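Local atomic coordinates of uncharacterized protein aq_328 (Aquifex aeolicus, PDB entry 1R4V), a protein that is of unknown function but adopts an ancestral histone fold and may take part in protein heterodimerization. Residues A[57-62]-A[165-170]; A[148-153]-A[161-166]. All coordinates share one frame; numbering follows the deposited sequence.

Contact 1: A[57-62]-A[165-170]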
loop_
_atom_site.group_PDB
_atom_site.type_symbol
_atom_site.label_atom_id
_atom_site.label_comp_id
_atom_site.label_asym_id
_atom_site.label_seq_id
_atom_site.Cartn_x
_atom_site.Cartn_y
_atom_site.Cartn_z
ATOM N N LYS A 57 -3.912 -3.210 1.342
ATOM C CA LYS A 57 -5.205 -3.205 0.682
ATOM C C LYS A 57 -6.267 -2.578 1.566
ATOM O O LYS A 57 -7.100 -1.813 1.063
ATOM C CB LYS A 57 -5.593 -4.641 0.327
ATOM C CG LYS A 57 -6.948 -4.863 -0.353
ATOM C CD LYS A 57 -7.181 -6.387 -0.557
ATOM C CE LYS A 57 -8.498 -6.639 -1.283
ATOM N NZ LYS A 57 -8.703 -8.064 -1.694
ATOM N N ALA A 58 -6.289 -2.932 2.847
ATOM C CA ALA A 58 -7.194 -2.285 3.825
ATOM C C ALA A 58 -7.043 -0.753 3.912
ATOM O O ALA A 58 -8.013 -0.000 3.825
ATOM C CB ALA A 58 -7.033 -2.923 5.192
ATOM N N ALA A 59 -5.805 -0.303 4.060
ATOM C CA ALA A 59 -5.446 1.093 4.129
ATOM C C ALA A 59 -5.861 1.830 2.852
ATOM O O ALA A 59 -6.418 2.934 2.931
ATOM C CB ALA A 59 -3.961 1.251 4.372
ATOM N N PHE A 60 -5.641 1.206 1.697
ATOM C CA PHE A 60 -5.998 1.757 0.390
ATOM C C PHE A 60 -7.500 2.014 0.363
ATOM O O PHE A 60 -7.946 3.077 -0.071
ATOM C CB PHE A 60 -5.583 0.789 -0.743
ATOM C CG PHE A 60 -5.305 1.436 -2.073
ATOM C CD1 PHE A 60 -4.401 0.829 -2.938
ATOM C CD2 PHE A 60 -5.903 2.616 -2.481
ATOM C CE1 PHE A 60 -4.119 1.381 -4.168
ATOM C CE2 PHE A 60 -5.625 3.171 -3.716
ATOM C CZ PHE A 60 -4.734 2.559 -4.558
ATOM N N GLY A 61 -8.297 1.054 0.834
ATOM C CA GLY A 61 -9.743 1.216 0.912
ATOM C C GLY A 61 -10.140 2.393 1.795
ATOM O O GLY A 61 -11.072 3.128 1.468
ATOM N N LYS A 62 -9.449 2.565 2.920
ATOM C CA LYS A 62 -9.656 3.694 3.847
ATOM C C LYS A 62 -9.368 5.062 3.241
ATOM O O LYS A 62 -9.943 6.077 3.660
ATOM C CB LYS A 62 -8.864 3.503 5.135
ATOM C CG LYS A 62 -9.482 2.449 5.994
ATOM C CD LYS A 62 -8.799 2.329 7.356
ATOM C CE LYS A 62 -9.704 2.845 8.470
ATOM N NZ LYS A 62 -9.108 2.684 9.827
ATOM N N GLN A 165 -2.843 -3.484 12.845
ATOM C CA GLN A 165 -3.668 -2.824 13.851
ATOM C C GLN A 165 -3.313 -1.362 14.037
ATOM O O GLN A 165 -4.192 -0.496 14.063
ATOM C CB GLN A 165 -3.534 -3.518 15.198
ATOM C CG GLN A 165 -4.260 -4.839 15.272
ATOM C CD GLN A 165 -4.289 -5.445 16.682
ATOM O OE1 GLN A 165 -5.334 -5.397 17.334
ATOM N NE2 GLN A 165 -3.157 -5.977 17.162
ATOM N N ILE A 166 -2.031 -1.053 14.187
ATOM C CA ILE A 166 -1.652 0.336 14.430
ATOM C C ILE A 166 -1.738 1.184 13.176
ATOM O O ILE A 166 -2.004 2.370 13.277
ATOM C CB ILE A 166 -0.314 0.502 15.179
ATOM C CG1 ILE A 166 0.867 0.018 14.366
ATOM C CG2 ILE A 166 -0.386 -0.210 16.533
ATOM C CD1 ILE A 166 2.183 0.165 15.116
ATOM N N VAL A 167 -1.534 0.587 12.008
ATOM C CA VAL A 167 -1.731 1.284 10.751
ATOM C C VAL A 167 -3.198 1.660 10.586
ATOM O O VAL A 167 -3.510 2.792 10.227
ATOM C CB VAL A 167 -1.252 0.442 9.566
ATOM C CG1 VAL A 167 -1.833 0.924 8.252
ATOM C CG2 VAL A 167 0.268 0.463 9.543
ATOM N N ASP A 168 -4.092 0.720 10.848
ATOM C CA ASP A 168 -5.533 0.969 10.765
ATOM C C ASP A 168 -5.960 2.219 11.565
ATOM O O ASP A 168 -6.860 2.929 11.127
ATOM C CB ASP A 168 -6.297 -0.305 11.156
ATOM C CG ASP A 168 -7.786 -0.070 11.360
ATOM O OD1 ASP A 168 -8.512 0.070 10.350
ATOM O OD2 ASP A 168 -8.295 -0.009 12.499
ATOM N N LYS A 169 -5.316 2.503 12.692
ATOM C CA LYS A 169 -5.576 3.676 13.531
ATOM C C LYS A 169 -4.982 5.033 13.082
ATOM O O LYS A 169 -5.192 6.054 13.749
ATOM C CB LYS A 169 -5.127 3.368 14.958
ATOM C CG LYS A 169 -5.870 2.212 15.591
ATOM C CD LYS A 169 -7.271 2.657 15.981
ATOM C CE LYS A 169 -8.159 1.536 16.505
ATOM N NZ LYS A 169 -9.432 2.121 17.043
ATOM N N VAL A 170 -4.261 5.080 11.973
ATOM C CA VAL A 170 -3.858 6.352 11.355
ATOM C C VAL A 170 -4.503 6.539 9.986
ATOM O O VAL A 170 -4.244 7.540 9.328
ATOM C CB VAL A 170 -2.321 6.515 11.247
ATOM C CG1 VAL A 170 -1.715 6.525 12.653
ATOM C CG2 VAL A 170 -1.698 5.446 10.369
#
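Lys62 reaches Asp168 with its CG anti to its own carbonyl carbon (chi1 -73°) and a bend at chi3 of 110° that turns the chain end toward the other helix. Asp168 has CG anti to the backbone N, beside its own carbonyl, and this brings OD1 and the main-chain O close enough to share one ammonium. The two side chains cross at about a right angle. NZ of Lys62 donates to Asp168 O at 2.6 Å, tilted 23° from the carbonyl plane. It also forms a salt bridge to Asp168 OD1 at 2.7 Å, meeting that oxygen from above the carboxylate plane. Phe171 O accepts a further hydrogen bond from NZ, so the lysine ties down the end of helix 157-168 and the tail after it. A methionine in its place would probably leave the Asp168 carboxylate without its positive mate and the C-terminal residues less firmly held. Deeper in, Ala59 CB lies 4.4 Å from Val167 CG1, a light apolar touch between buried residues. The contact joins the C-terminal ends of helices 46-62 and 157-168 in the all-alpha, histone-type fold. Helix 131-149 packs against both, through Ile134 on Phe60 and Val145 on Ile166.

Contact 2: A[148-153]-A[161-166]. With ZN (zinc ion), chain B.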
loop_
_atom_site.group_PDB
_atom_site.type_symbol
_atom_site.label_atom_id
_atom_site.label_comp_id
_atom_site.label_asym_id
_atom_site.label_seq_id
_atom_site.Cartn_x
_atom_site.Cartn_y
_atom_site.Cartn_z
ATOM N N LYS A 148 9.828 0.499 13.199
ATOM C CA LYS A 148 9.579 1.224 14.444
ATOM C C LYS A 148 8.707 0.494 15.466
ATOM O O LYS A 148 8.682 0.883 16.632
ATOM C CB LYS A 148 8.962 2.576 14.111
ATOM C CG LYS A 148 10.026 3.525 13.627
ATOM C CD LYS A 148 9.501 4.656 12.820
ATOM C CE LYS A 148 10.695 5.505 12.399
ATOM N NZ LYS A 148 10.253 6.601 11.549
ATOM N N ALA A 149 8.007 -0.558 15.074
ATOM C CA ALA A 149 7.083 -1.244 15.990
ATOM C C ALA A 149 7.394 -2.701 16.343
ATOM O O ALA A 149 7.020 -3.124 17.419
ATOM C CB ALA A 149 5.669 -1.144 15.470
ATOM N N THR A 150 8.059 -3.473 15.490
ATOM C CA THR A 150 8.152 -4.910 15.712
ATOM C C THR A 150 9.322 -5.345 16.575
ATOM O O THR A 150 9.160 -6.311 17.317
ATOM C CB THR A 150 8.207 -5.725 14.396
ATOM O OG1 THR A 150 9.383 -5.436 13.638
ATOM C CG2 THR A 150 7.047 -5.382 13.485
ATOM N N GLY A 151 10.476 -4.682 16.468
ATOM C CA GLY A 151 11.699 -5.106 17.160
ATOM C C GLY A 151 12.394 -6.338 16.605
ATOM O O GLY A 151 13.344 -6.851 17.205
ATOM N N GLU A 152 11.928 -6.801 15.451
ATOM C CA GLU A 152 12.371 -8.022 14.799
ATOM C C GLU A 152 12.789 -7.702 13.352
ATOM O O GLU A 152 11.984 -7.173 12.594
ATOM C CB GLU A 152 11.206 -9.021 14.785
ATOM C CG GLU A 152 10.792 -9.534 16.158
ATOM C CD GLU A 152 9.373 -10.094 16.274
ATOM O OE1 GLU A 152 8.696 -10.356 15.255
ATOM O OE2 GLU A 152 8.917 -10.263 17.440
ATOM N N ARG A 153 14.026 -7.986 12.961
ATOM C CA ARG A 153 14.425 -7.884 11.557
ATOM C C ARG A 153 13.576 -8.804 10.669
ATOM O O ARG A 153 13.286 -8.463 9.516
ATOM C CB ARG A 153 15.899 -8.259 11.415
ATOM C CG ARG A 153 16.401 -8.226 9.992
ATOM C CD ARG A 153 17.810 -8.750 9.790
ATOM N NE ARG A 153 18.028 -8.985 8.359
ATOM C CZ ARG A 153 18.368 -8.052 7.471
ATOM N NH1 ARG A 153 18.553 -6.778 7.832
ATOM N NH2 ARG A 153 18.525 -8.402 6.196
ATOM N N GLU A 161 0.604 -8.717 12.476
ATOM C CA GLU A 161 -0.766 -8.458 12.905
ATOM C C GLU A 161 -0.860 -7.193 13.736
ATOM O O GLU A 161 -1.809 -6.415 13.586
ATOM C CB GLU A 161 -1.343 -9.654 13.664
ATOM C CG GLU A 161 -1.577 -10.871 12.781
ATOM C CD GLU A 161 -2.064 -12.075 13.579
ATOM O OE1 GLU A 161 -2.856 -11.905 14.489
ATOM O OE2 GLU A 161 -1.639 -13.212 13.319
ATOM N N PHE A 162 0.119 -6.956 14.597
ATOM C CA PHE A 162 0.186 -5.699 15.344
ATOM C C PHE A 162 0.435 -4.464 14.464
ATOM O O PHE A 162 -0.177 -3.429 14.671
ATOM C CB PHE A 162 1.276 -5.814 16.404
ATOM C CG PHE A 162 1.494 -4.550 17.204
ATOM C CD1 PHE A 162 0.498 -4.049 18.028
ATOM C CD2 PHE A 162 2.712 -3.876 17.154
ATOM C CE1 PHE A 162 0.704 -2.899 18.779
ATOM C CE2 PHE A 162 2.928 -2.721 17.906
ATOM C CZ PHE A 162 1.914 -2.238 18.725
ATOM N N VAL A 163 1.321 -4.557 13.477
ATOM C CA VAL A 163 1.537 -3.473 12.508
ATOM C C VAL A 163 0.227 -3.108 11.797
ATOM O O VAL A 163 -0.124 -1.937 11.736
ATOM C CB VAL A 163 2.673 -3.816 11.494
ATOM C CG1 VAL A 163 2.730 -2.872 10.297
ATOM C CG2 VAL A 163 4.033 -3.818 12.190
ATOM N N ALA A 164 -0.505 -4.091 11.289
ATOM C CA ALA A 164 -1.794 -3.840 10.664
ATOM C C ALA A 164 -2.797 -3.111 11.569
ATOM O O ALA A 164 -3.511 -2.226 11.084
ATOM C CB ALA A 164 -2.420 -5.118 10.167
ATOM N N GLN A 165 -2.843 -3.484 12.845
ATOM C CA GLN A 165 -3.668 -2.824 13.851
ATOM C C GLN A 165 -3.313 -1.362 14.037
ATOM O O GLN A 165 -4.192 -0.496 14.063
ATOM C CB GLN A 165 -3.534 -3.518 15.198
ATOM C CG GLN A 165 -4.260 -4.839 15.272
ATOM C CD GLN A 165 -4.289 -5.445 16.682
ATOM O OE1 GLN A 165 -5.334 -5.397 17.334
ATOM N NE2 GLN A 165 -3.157 -5.977 17.162
ATOM N N ILE A 166 -2.031 -1.053 14.187
ATOM C CA ILE A 166 -1.652 0.336 14.430
ATOM C C ILE A 166 -1.738 1.184 13.176
ATOM O O ILE A 166 -2.004 2.370 13.277
ATOM C CB ILE A 166 -0.314 0.502 15.179
ATOM C CG1 ILE A 166 0.867 0.018 14.366
ATOM C CG2 ILE A 166 -0.386 -0.210 16.533
ATOM C CD1 ILE A 166 2.183 0.165 15.116
HETATM ZN ZN ZN B . -2.799 -13.540 15.818
#
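Ala149 points its methyl group at helix 157-168 and meets two side chains one turn apart, Phe162 and Ile166. The closer is Ile166, whose CD1 comes within 3.7 Å of Ala149 CB. Ile166 has CG1 between its backbone N and carbonyl carbon (chi1 66°), and from there the chain extends straight to put CD1 on the methyl. The Phe162 ring is turned obliquely to the same methyl, with CE2 at 4.0 Å from Ala149 CB. One small methyl therefore bridges a ring and an aliphatic tip. Next to this pair, Thr150 and Val163 cross at a slant, and the methyl of one meets a methyl of the other: Thr150 CG2 is 3.6 Å from Val163 CG2. The threonine thus shows its apolar branch to the helix, while OG1 is hydrogen-bonded to Ile146 O and accepts a weak hydrogen bond from Glu152 N. Gly151 follows with positive phi (73°), where the chain leaves helical geometry. At the start of 161-166, Glu161 OE1 binds a zinc ion at 2.1 Å, and Glu158 completes the protein side of this site. This surface contact packs two consecutive helices of the histone-type fold, 131-149 and 157-168, across their short connection. Thr150 also touches Ala159. Val163 packs on Val145 and Ile146, and Ile166 on Val145, so the two helices meet along several residues.

Contacts 1 and 2 both use helix 157-168, and their centres lie about 13 Å apart. They share Gln165 and Ile166, but of these only Ile166 takes part, and only in contact 2. Contact 2 fastens the helix to its sequence neighbour, helix 131-149. Contact 1 fastens its far end to helix 46-62, 103 residues away in sequence. Contact 2 is apolar across its segments; contact 1 relies mainly on the polar grip of Lys62. Contact 1 also lies nearer the centre of the chain, at about 9 Å against about 15 Å for the centre of contact 2. The zinc ion is bound by Glu158 and by Glu161, which lies in 161-166 but takes no part in the packing against 148-153.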